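Local coordinates for DUF115 domain-containing protein (Magnetospirillum magneticum AMB-1, PDB 5MU5), which probably transfers sugar to flagellin as a Maf-type glycosyltransferase and is involved in the formation of bacterial flagella, at residues 249-254 and 647-653; 324-330 and 352-357; 342-347 and 360-364. All blocks are in the same frame, centred on the assembly; numbering follows the deposited sequence.

How the interactions relate
Interactions 1 and 2 touch, their centres about 11 Å apart, while interaction 3 lies farther along the same sheet domain, its centre about 15 Å from that of interaction 2. Interaction 1 joins helix 242-257 to the turn ahead of C-terminal helix 653-661; interaction 2 sets the start of helix 327-340 against the loop after strand 346-350; interaction 3 pairs the beginnings of strands 346-350 and 363-367. The first two are partly buried and rich in charge and water. The third is centred on buried aromatic and aliphatic side chains. Asp653 of interaction 1 reaches the backbone N of Ala327, and Tyr330 of interaction 2 packs on Leu360 of interaction 3.

Interaction 1 of 3, residues 249-254 and 647-653; sequences TRASYK and IEAFESD
Tyr253 lays one face of its ring over Ile647, whose CG2 sits 4.1 Å from the ring centroid in a CH-pi contact, and its OH donates to Glu648 OE2 at 2.7 Å, near the ring plane. Residues 249-254 form regular helix, with Tyr253 N bonded to Thr249 O (2.8 Å). Opposite them, 647-649 keep helical backbone angles, Phe650 turns extended (phi/psi -58/125), and Ser652 is the N-cap of the next helix. The CA atoms of Arg250 and Ile647 are 6.0 Å apart, those of Lys254 and Glu648 7.0 Å.

Arg250 (t, t, p) stretches along the turn: CG lies 3.7 Å from Ile647 O, CD 3.9 Å from Phe650 CB, and one guanidinium face meets the Ser652-Asp653 backbone, with CZ 3.8 Å from Ser652 C. A water accepts from Arg250 NH1 (2.9 Å) and donates to Ile647 O (2.9 Å) and Phe650 O (2.6 Å). Lys254, m at chi1 to chi3, folds back so that NZ donates to Glu648 O at 2.9 Å. Lys254 directly, and Arg250 through water, thus meet carbonyls of the turn between helices 618-646 and 653-661.

Glu247 forms a salt bridge with Arg250, as Arg257 does with Glu648. The contact joins the Maf helical-bundle region to helix 242-257; helix 373-378 touches Thr249 and Tyr253, and Leu656 of helix 653-661 touches Arg250.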
loop_
_atom_site.group_PDB
_atom_site.type_symbol
_atom_site.label_atom_id
_atom_site.label_comp_id
_atom_site.label_asym_id
_atom_site.label_seq_id
_atom_site.Cartn_x
_atom_site.Cartn_y
_atom_site.Cartn_z
ATOM N N THR A 249 -8.657 12.562 10.722
ATOM C CA THR A 249 -9.659 13.537 10.358
ATOM C C THR A 249 -9.863 14.543 11.495
ATOM O O THR A 249 -10.080 15.722 11.219
ATOM C CB THR A 249 -10.980 12.840 9.943
ATOM O OG1 THR A 249 -10.779 12.131 8.724
ATOM C CG2 THR A 249 -12.091 13.821 9.721
ATOM N N ARG A 250 -9.789 14.102 12.751
ATOM C CA ARG A 250 -9.888 15.035 13.882
ATOM C C ARG A 250 -8.693 16.011 13.892
ATOM O O ARG A 250 -8.860 17.219 14.040
ATOM C CB ARG A 250 -9.938 14.298 15.208
ATOM C CG ARG A 250 -10.076 15.205 16.420
ATOM C CD ARG A 250 -9.583 14.515 17.676
ATOM N NE ARG A 250 -8.127 14.435 17.665
ATOM C CZ ARG A 250 -7.314 15.402 18.086
ATOM N NH1 ARG A 250 -7.801 16.532 18.584
ATOM N NH2 ARG A 250 -6.007 15.231 18.000
ATOM N N ALA A 251 -7.492 15.477 13.728
ATOM C CA ALA A 251 -6.291 16.311 13.668
ATOM C C ALA A 251 -6.447 17.356 12.572
ATOM O O ALA A 251 -6.278 18.540 12.807
ATOM C CB ALA A 251 -5.043 15.456 13.412
ATOM N N SER A 252 -6.797 16.903 11.376
ATOM C CA SER A 252 -6.912 17.788 10.227
ATOM C C SER A 252 -8.006 18.820 10.443
ATOM O O SER A 252 -7.821 19.985 10.124
ATOM C CB SER A 252 -7.171 16.985 8.957
ATOM O OG SER A 252 -7.081 17.829 7.815
ATOM N N TYR A 253 -9.129 18.379 10.992
ATOM C CA TYR A 253 -10.243 19.261 11.294
ATOM C C TYR A 253 -9.746 20.390 12.194
ATOM O O TYR A 253 -9.928 21.551 11.879
ATOM C CB TYR A 253 -11.358 18.479 11.994
ATOM C CG TYR A 253 -12.542 19.296 12.466
ATOM C CD1 TYR A 253 -12.442 20.126 13.582
ATOM C CD2 TYR A 253 -13.779 19.202 11.827
ATOM C CE1 TYR A 253 -13.521 20.861 14.020
ATOM C CE2 TYR A 253 -14.859 19.933 12.265
ATOM C CZ TYR A 253 -14.715 20.761 13.363
ATOM O OH TYR A 253 -15.782 21.480 13.825
ATOM N N LYS A 254 -9.088 20.038 13.293
ATOM C CA LYS A 254 -8.632 21.039 14.261
ATOM C C LYS A 254 -7.533 21.909 13.698
ATOM O O LYS A 254 -7.464 23.072 14.007
ATOM C CB LYS A 254 -8.113 20.379 15.526
ATOM C CG LYS A 254 -9.129 19.519 16.233
ATOM C CD LYS A 254 -10.273 20.312 16.794
ATOM C CE LYS A 254 -9.812 21.113 17.988
ATOM N NZ LYS A 254 -10.967 21.806 18.600
ATOM N N ILE A 647 -16.392 15.913 17.381
ATOM C CA ILE A 647 -15.083 16.041 16.739
ATOM C C ILE A 647 -14.285 17.262 17.249
ATOM O O ILE A 647 -13.069 17.176 17.462
ATOM C CB ILE A 647 -15.209 15.995 15.191
ATOM C CG1 ILE A 647 -13.825 15.891 14.554
ATOM C CG2 ILE A 647 -15.973 17.193 14.649
ATOM C CD1 ILE A 647 -13.851 15.459 13.101
ATOM N N GLU A 648 -14.989 18.364 17.504
ATOM C CA GLU A 648 -14.375 19.615 17.945
ATOM C C GLU A 648 -14.004 19.581 19.433
ATOM O O GLU A 648 -13.005 20.175 19.857
ATOM C CB GLU A 648 -15.355 20.773 17.674
ATOM C CG GLU A 648 -14.717 22.146 17.517
ATOM C CD GLU A 648 -15.647 23.135 16.821
ATOM O OE1 GLU A 648 -16.622 23.591 17.451
ATOM O OE2 GLU A 648 -15.412 23.459 15.638
ATOM N N ALA A 649 -14.800 18.868 20.220
ATOM C CA ALA A 649 -14.661 18.886 21.675
ATOM C C ALA A 649 -13.551 17.995 22.233
ATOM O O ALA A 649 -13.100 18.216 23.351
ATOM C CB ALA A 649 -15.989 18.541 22.327
ATOM N N PHE A 650 -13.103 16.989 21.490
ATOM C CA PHE A 650 -12.004 16.147 21.994
ATOM C C PHE A 650 -10.793 17.028 22.276
ATOM O O PHE A 650 -10.363 17.766 21.405
ATOM C CB PHE A 650 -11.604 15.050 20.999
ATOM C CG PHE A 650 -12.698 14.069 20.699
ATOM C CD1 PHE A 650 -13.153 13.195 21.683
ATOM C CD2 PHE A 650 -13.259 14.002 19.425
ATOM C CE1 PHE A 650 -14.162 12.281 21.407
ATOM C CE2 PHE A 650 -14.265 13.086 19.141
ATOM C CZ PHE A 650 -14.719 12.231 20.134
ATOM N N GLU A 651 -10.262 16.968 23.493
ATOM C CA GLU A 651 -9.095 17.774 23.870
ATOM C C GLU A 651 -7.796 17.300 23.217
ATOM O O GLU A 651 -6.878 18.095 23.033
ATOM C CB GLU A 651 -8.933 17.786 25.388
ATOM C CG GLU A 651 -10.053 18.528 26.103
ATOM C CD GLU A 651 -10.122 18.239 27.599
ATOM O OE1 GLU A 651 -9.480 17.274 28.070
ATOM O OE2 GLU A 651 -10.843 18.975 28.311
ATOM N N SER A 652 -7.712 16.008 22.896
ATOM C CA SER A 652 -6.533 15.439 22.236
ATOM C C SER A 652 -6.824 14.058 21.654
ATOM O O SER A 652 -7.860 13.446 21.937
ATOM C CB SER A 652 -5.369 15.310 23.217
ATOM O OG SER A 652 -5.503 14.130 23.992
ATOM N N ASP A 653 -5.880 13.566 20.861
ATOM C CA ASP A 653 -5.974 12.235 20.261
ATOM C C ASP A 653 -6.116 11.148 21.315
ATOM O O ASP A 653 -6.791 10.137 21.078
ATOM C CB ASP A 653 -4.714 11.916 19.438
ATOM C CG ASP A 653 -3.429 11.847 20.296
ATOM O OD1 ASP A 653 -3.337 12.590 21.310
ATOM O OD2 ASP A 653 -2.517 11.051 19.957
HETATM O O HOH W 1 -10.532 17.437 18.801
#

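Interaction 2 of 3, residues 324-330 and 352-357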
loop_
_atom_site.group_PDB
_atom_site.type_symbol
_atom_site.label_atom_id
_atom_site.label_comp_id
_atom_site.label_asym_id
_atom_site.label_seq_id
_atom_site.Cartn_x
_atom_site.Cartn_y
_atom_site.Cartn_z
ATOM N N GLU A 324 4.607 12.671 11.560
ATOM C CA GLU A 324 3.741 11.854 12.399
ATOM C C GLU A 324 2.603 12.578 13.087
ATOM O O GLU A 324 2.746 13.693 13.589
ATOM C CB GLU A 324 4.537 11.190 13.526
ATOM C CG GLU A 324 5.618 10.197 13.131
ATOM C CD GLU A 324 6.158 9.443 14.361
ATOM O OE1 GLU A 324 5.386 8.646 14.959
ATOM O OE2 GLU A 324 7.347 9.639 14.737
ATOM N N ASN A 325 1.477 11.882 13.136
ATOM C CA ASN A 325 0.346 12.265 13.948
ATOM C C ASN A 325 0.636 11.805 15.388
ATOM O O ASN A 325 1.514 10.996 15.613
ATOM C CB ASN A 325 -0.922 11.560 13.419
ATOM C CG ASN A 325 -2.054 11.544 14.441
ATOM O OD1 ASN A 325 -2.239 10.542 15.157
ATOM N ND2 ASN A 325 -2.778 12.669 14.556
ATOM N N GLY A 326 -0.096 12.310 16.367
ATOM C CA GLY A 326 0.034 11.762 17.715
ATOM C C GLY A 326 0.657 12.647 18.769
ATOM O O GLY A 326 1.455 13.537 18.486
ATOM N N ALA A 327 0.306 12.358 20.006
ATOM C CA ALA A 327 0.745 13.156 21.123
ATOM C C ALA A 327 2.241 12.999 21.393
ATOM O O ALA A 327 2.896 13.964 21.803
ATOM C CB ALA A 327 -0.073 12.808 22.353
ATOM N N ALA A 328 2.783 11.808 21.147
ATOM C CA ALA A 328 4.200 11.540 21.433
ATOM C C ALA A 328 5.166 12.412 20.594
ATOM O O ALA A 328 6.050 13.050 21.167
ATOM C CB ALA A 328 4.529 10.045 21.319
ATOM N N PRO A 329 5.012 12.428 19.243
ATOM C CA PRO A 329 5.796 13.370 18.446
ATOM C C PRO A 329 5.629 14.821 18.918
ATOM O O PRO A 329 6.610 15.580 18.964
ATOM C CB PRO A 329 5.234 13.208 17.045
ATOM C CG PRO A 329 4.652 11.843 17.017
ATOM C CD PRO A 329 4.127 11.601 18.399
ATOM N N TYR A 330 4.411 15.208 19.284
ATOM C CA TYR A 330 4.211 16.544 19.814
ATOM C C TYR A 330 5.002 16.763 21.111
ATOM O O TYR A 330 5.660 17.803 21.269
ATOM C CB TYR A 330 2.722 16.843 20.053
ATOM C CG TYR A 330 2.498 17.984 21.022
ATOM C CD1 TYR A 330 2.725 19.304 20.633
ATOM C CD2 TYR A 330 2.077 17.747 22.325
ATOM C CE1 TYR A 330 2.525 20.357 21.514
ATOM C CE2 TYR A 330 1.890 18.797 23.226
ATOM C CZ TYR A 330 2.116 20.099 22.807
ATOM O OH TYR A 330 1.925 21.157 23.661
ATOM N N THR A 352 -2.280 16.148 9.304
ATOM C CA THR A 352 -2.694 15.304 10.407
ATOM C C THR A 352 -1.785 15.364 11.628
ATOM O O THR A 352 -1.954 14.567 12.529
ATOM C CB THR A 352 -2.762 13.845 9.963
ATOM O OG1 THR A 352 -1.467 13.441 9.550
ATOM C CG2 THR A 352 -3.776 13.670 8.809
ATOM N N VAL A 353 -0.828 16.289 11.685
ATOM C CA VAL A 353 -0.017 16.390 12.897
ATOM C C VAL A 353 -0.875 16.862 14.071
ATOM O O VAL A 353 -1.949 17.463 13.884
ATOM C CB VAL A 353 1.210 17.310 12.738
ATOM C CG1 VAL A 353 2.094 16.792 11.615
ATOM C CG2 VAL A 353 0.817 18.783 12.535
ATOM N N ASP A 354 -0.409 16.596 15.287
ATOM C CA ASP A 354 -1.167 17.001 16.468
ATOM C C ASP A 354 -1.521 18.505 16.411
ATOM O O ASP A 354 -0.658 19.324 16.199
ATOM C CB ASP A 354 -0.381 16.669 17.740
ATOM C CG ASP A 354 -1.251 16.730 19.014
ATOM O OD1 ASP A 354 -1.545 17.853 19.488
ATOM O OD2 ASP A 354 -1.613 15.644 19.538
ATOM N N PRO A 355 -2.791 18.870 16.614
ATOM C CA PRO A 355 -3.170 20.296 16.568
ATOM C C PRO A 355 -2.387 21.212 17.490
ATOM O O PRO A 355 -2.271 22.395 17.196
ATOM C CB PRO A 355 -4.633 20.293 17.006
ATOM C CG PRO A 355 -5.119 18.935 16.697
ATOM C CD PRO A 355 -3.954 18.003 16.869
ATOM N N ARG A 356 -1.864 20.676 18.591
ATOM C CA ARG A 356 -1.087 21.476 19.558
ATOM C C ARG A 356 0.298 21.861 19.054
ATOM O O ARG A 356 0.985 22.662 19.679
ATOM C CB ARG A 356 -0.927 20.714 20.880
ATOM C CG ARG A 356 -2.239 20.467 21.599
ATOM C CD ARG A 356 -2.047 19.502 22.739
ATOM N NE ARG A 356 -1.816 18.148 22.257
ATOM C CZ ARG A 356 -1.726 17.071 23.037
ATOM N NH1 ARG A 356 -1.817 17.173 24.354
ATOM N NH2 ARG A 356 -1.539 15.887 22.505
ATOM N N VAL A 357 0.718 21.272 17.941
ATOM C CA VAL A 357 2.018 21.591 17.362
ATOM C C VAL A 357 2.068 23.056 16.946
ATOM O O VAL A 357 3.110 23.685 17.033
ATOM C CB VAL A 357 2.336 20.685 16.146
ATOM C CG1 VAL A 357 3.611 21.119 15.460
ATOM C CG2 VAL A 357 2.480 19.237 16.586
HETATM O O HOH W 2 1.837 15.015 15.863
HETATM O O HOH W 3 -2.642 13.780 17.430
#
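One direct hydrogen bond spans the two segments: Asn325 ND2 donates to Thr352 O at 2.9 Å, where the backbones approach closely, with the CA atoms of Asn325 and Val353 4.3 Å apart. Water extends this polar link. Water 2 donates to Glu324 O (2.8 Å) and Gly326 O (3.0 Å) and accepts from Asp354 N (2.8 Å), while water 3 donates to Asp354 OD2 (3.0 Å) and accepts a weak hydrogen bond from Gly326 N (3.1 Å).

Charge is paired within 352-357. Asp354 OD1 accepts from Arg356 N (3.0 Å), making an Asx turn, and from Arg356 NE (2.8 Å) in a salt bridge; Arg356 NH2 bonds to Asp354 OD2 at 3.0 Å. This pairing holds the arginine side chain alongside Tyr330, whose ring face receives Arg356 CB 3.8 Å from its centroid as a CH-pi contact. Apolar packing continues from Tyr330 CD1 to Val357 CG2 (4.1 Å). Gly326, at phi/psi 112/155, is the N-cap residue of helix 327-340; a side chain there would strike the preceding carbonyl.

A sulfate, probably from the crystallisation liquor, lies about 5 Å from the Glu324 side chain; no substrate site is established here. These are neighbouring loops after parallel strands 319-322 and 346-350, at the carboxyl ends where alpha/beta folds commonly place binding sites.

Interaction 3 of 3, residues 342-347 and 360-364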
loop_
_atom_site.group_PDB
_atom_site.type_symbol
_atom_site.label_atom_id
_atom_site.label_comp_id
_atom_site.label_asym_id
_atom_site.label_seq_id
_atom_site.Cartn_x
_atom_site.Cartn_y
_atom_site.Cartn_z
ATOM N N PHE A 342 12.261 27.688 19.428
ATOM C CA PHE A 342 12.406 27.453 17.987
ATOM C C PHE A 342 12.665 28.708 17.180
ATOM O O PHE A 342 12.829 28.642 15.961
ATOM C CB PHE A 342 11.184 26.707 17.437
ATOM C CG PHE A 342 11.289 25.227 17.568
ATOM C CD1 PHE A 342 12.027 24.500 16.641
ATOM C CD2 PHE A 342 10.674 24.558 18.608
ATOM C CE1 PHE A 342 12.140 23.131 16.752
ATOM C CE2 PHE A 342 10.783 23.182 18.731
ATOM C CZ PHE A 342 11.520 22.471 17.808
ATOM N N GLY A 343 12.710 29.852 17.850
ATOM C CA GLY A 343 13.028 31.109 17.185
ATOM C C GLY A 343 12.069 31.441 16.061
ATOM O O GLY A 343 10.854 31.396 16.237
ATOM N N SER A 344 12.624 31.760 14.898
ATOM C CA SER A 344 11.826 32.134 13.729
ATOM C C SER A 344 11.483 30.955 12.789
ATOM O O SER A 344 11.035 31.184 11.675
ATOM C CB SER A 344 12.614 33.156 12.928
ATOM O OG SER A 344 13.822 32.547 12.501
ATOM N N ALA A 345 11.707 29.714 13.219
ATOM C CA ALA A 345 11.452 28.547 12.359
ATOM C C ALA A 345 9.983 28.412 11.980
ATOM O O ALA A 345 9.114 28.604 12.802
ATOM C CB ALA A 345 11.930 27.263 13.041
ATOM N N THR A 346 9.723 28.108 10.718
ATOM C CA THR A 346 8.384 27.783 10.249
ATOM C C THR A 346 8.256 26.267 10.325
ATOM O O THR A 346 9.186 25.546 9.979
ATOM C CB THR A 346 8.191 28.266 8.797
ATOM O OG1 THR A 346 8.101 29.683 8.809
ATOM C CG2 THR A 346 6.922 27.711 8.145
ATOM N N LEU A 347 7.116 25.792 10.793
ATOM C CA LEU A 347 6.831 24.364 10.841
ATOM C C LEU A 347 6.135 23.949 9.545
ATOM O O LEU A 347 5.150 24.560 9.153
ATOM C CB LEU A 347 5.950 24.064 12.058
ATOM C CG LEU A 347 5.420 22.657 12.380
ATOM C CD1 LEU A 347 4.350 22.242 11.397
ATOM C CD2 LEU A 347 6.506 21.605 12.430
ATOM N N LEU A 360 3.522 25.792 19.324
ATOM C CA LEU A 360 4.964 25.868 19.544
ATOM C C LEU A 360 5.670 26.752 18.541
ATOM O O LEU A 360 6.859 27.033 18.694
ATOM C CB LEU A 360 5.579 24.472 19.465
ATOM C CG LEU A 360 4.900 23.398 20.313
ATOM C CD1 LEU A 360 5.514 22.038 20.010
ATOM C CD2 LEU A 360 4.995 23.746 21.790
ATOM N N PHE A 361 4.957 27.160 17.500
ATOM C CA PHE A 361 5.574 27.893 16.408
ATOM C C PHE A 361 4.857 29.168 16.066
ATOM O O PHE A 361 3.646 29.201 15.980
ATOM C CB PHE A 361 5.601 27.048 15.139
ATOM C CG PHE A 361 6.550 25.917 15.207
ATOM C CD1 PHE A 361 6.145 24.698 15.725
ATOM C CD2 PHE A 361 7.848 26.064 14.761
ATOM C CE1 PHE A 361 7.020 23.646 15.807
ATOM C CE2 PHE A 361 8.728 25.011 14.836
ATOM C CZ PHE A 361 8.315 23.801 15.360
ATOM N N GLU A 362 5.646 30.202 15.828
ATOM C CA GLU A 362 5.140 31.440 15.269
ATOM C C GLU A 362 4.238 31.185 14.047
ATOM O O GLU A 362 3.156 31.756 13.946
ATOM C CB GLU A 362 6.333 32.333 14.882
ATOM C CG GLU A 362 6.973 33.007 16.097
ATOM C CD GLU A 362 8.358 33.571 15.840
ATOM O OE1 GLU A 362 8.803 33.581 14.668
ATOM O OE2 GLU A 362 8.999 34.008 16.827
ATOM N N ASP A 363 4.668 30.278 13.165
ATOM C CA ASP A 363 4.027 30.072 11.874
ATOM C C ASP A 363 4.038 28.599 11.395
ATOM O O ASP A 363 5.026 27.870 11.566
ATOM C CB ASP A 363 4.751 30.968 10.884
ATOM C CG ASP A 363 4.330 30.731 9.477
ATOM O OD1 ASP A 363 3.121 30.821 9.163
ATOM O OD2 ASP A 363 5.230 30.463 8.665
ATOM N N VAL A 364 2.947 28.192 10.756
ATOM C CA VAL A 364 2.706 26.808 10.392
ATOM C C VAL A 364 2.204 26.667 8.959
ATOM O O VAL A 364 1.283 27.349 8.556
ATOM C CB VAL A 364 1.654 26.186 11.343
ATOM C CG1 VAL A 364 1.402 24.721 11.011
ATOM C CG2 VAL A 364 2.117 26.293 12.789
#
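Phe361 fills the apolar centre at the start of two neighbouring parallel strands, 346-350 and 363-367, in the mixed sheet of this alpha/beta domain. Leu347 CB sits almost on the ring normal, 3.6 Å from the Phe361 centroid, a CH-pi contact. Phe342 meets the same ring obliquely, centroids 4.8 Å apart and planes at 39°, and reaches back to Leu333 and Val336 of helix 327-340. Leu347 CD1 adds a contact with Val364 CG1 at 3.9 Å.

A type II' turn from Phe342 to Ala345 leads into the first strand; Gly343 supplies its positive phi, and Ala345 N closes it on Phe342 O (3.2 Å). The Ala345 carbonyl O lies 3.4 Å from Phe361 CD2, at the ring edge. Parallel pairing follows, with Leu347 N donating to Asp363 O at 3.0 Å.

At the polar edge, Asp363 forms a salt bridge with Arg526 through OD2, the same oxygen that accepts a 3.0 Å hydrogen bond from Thr346 OG1.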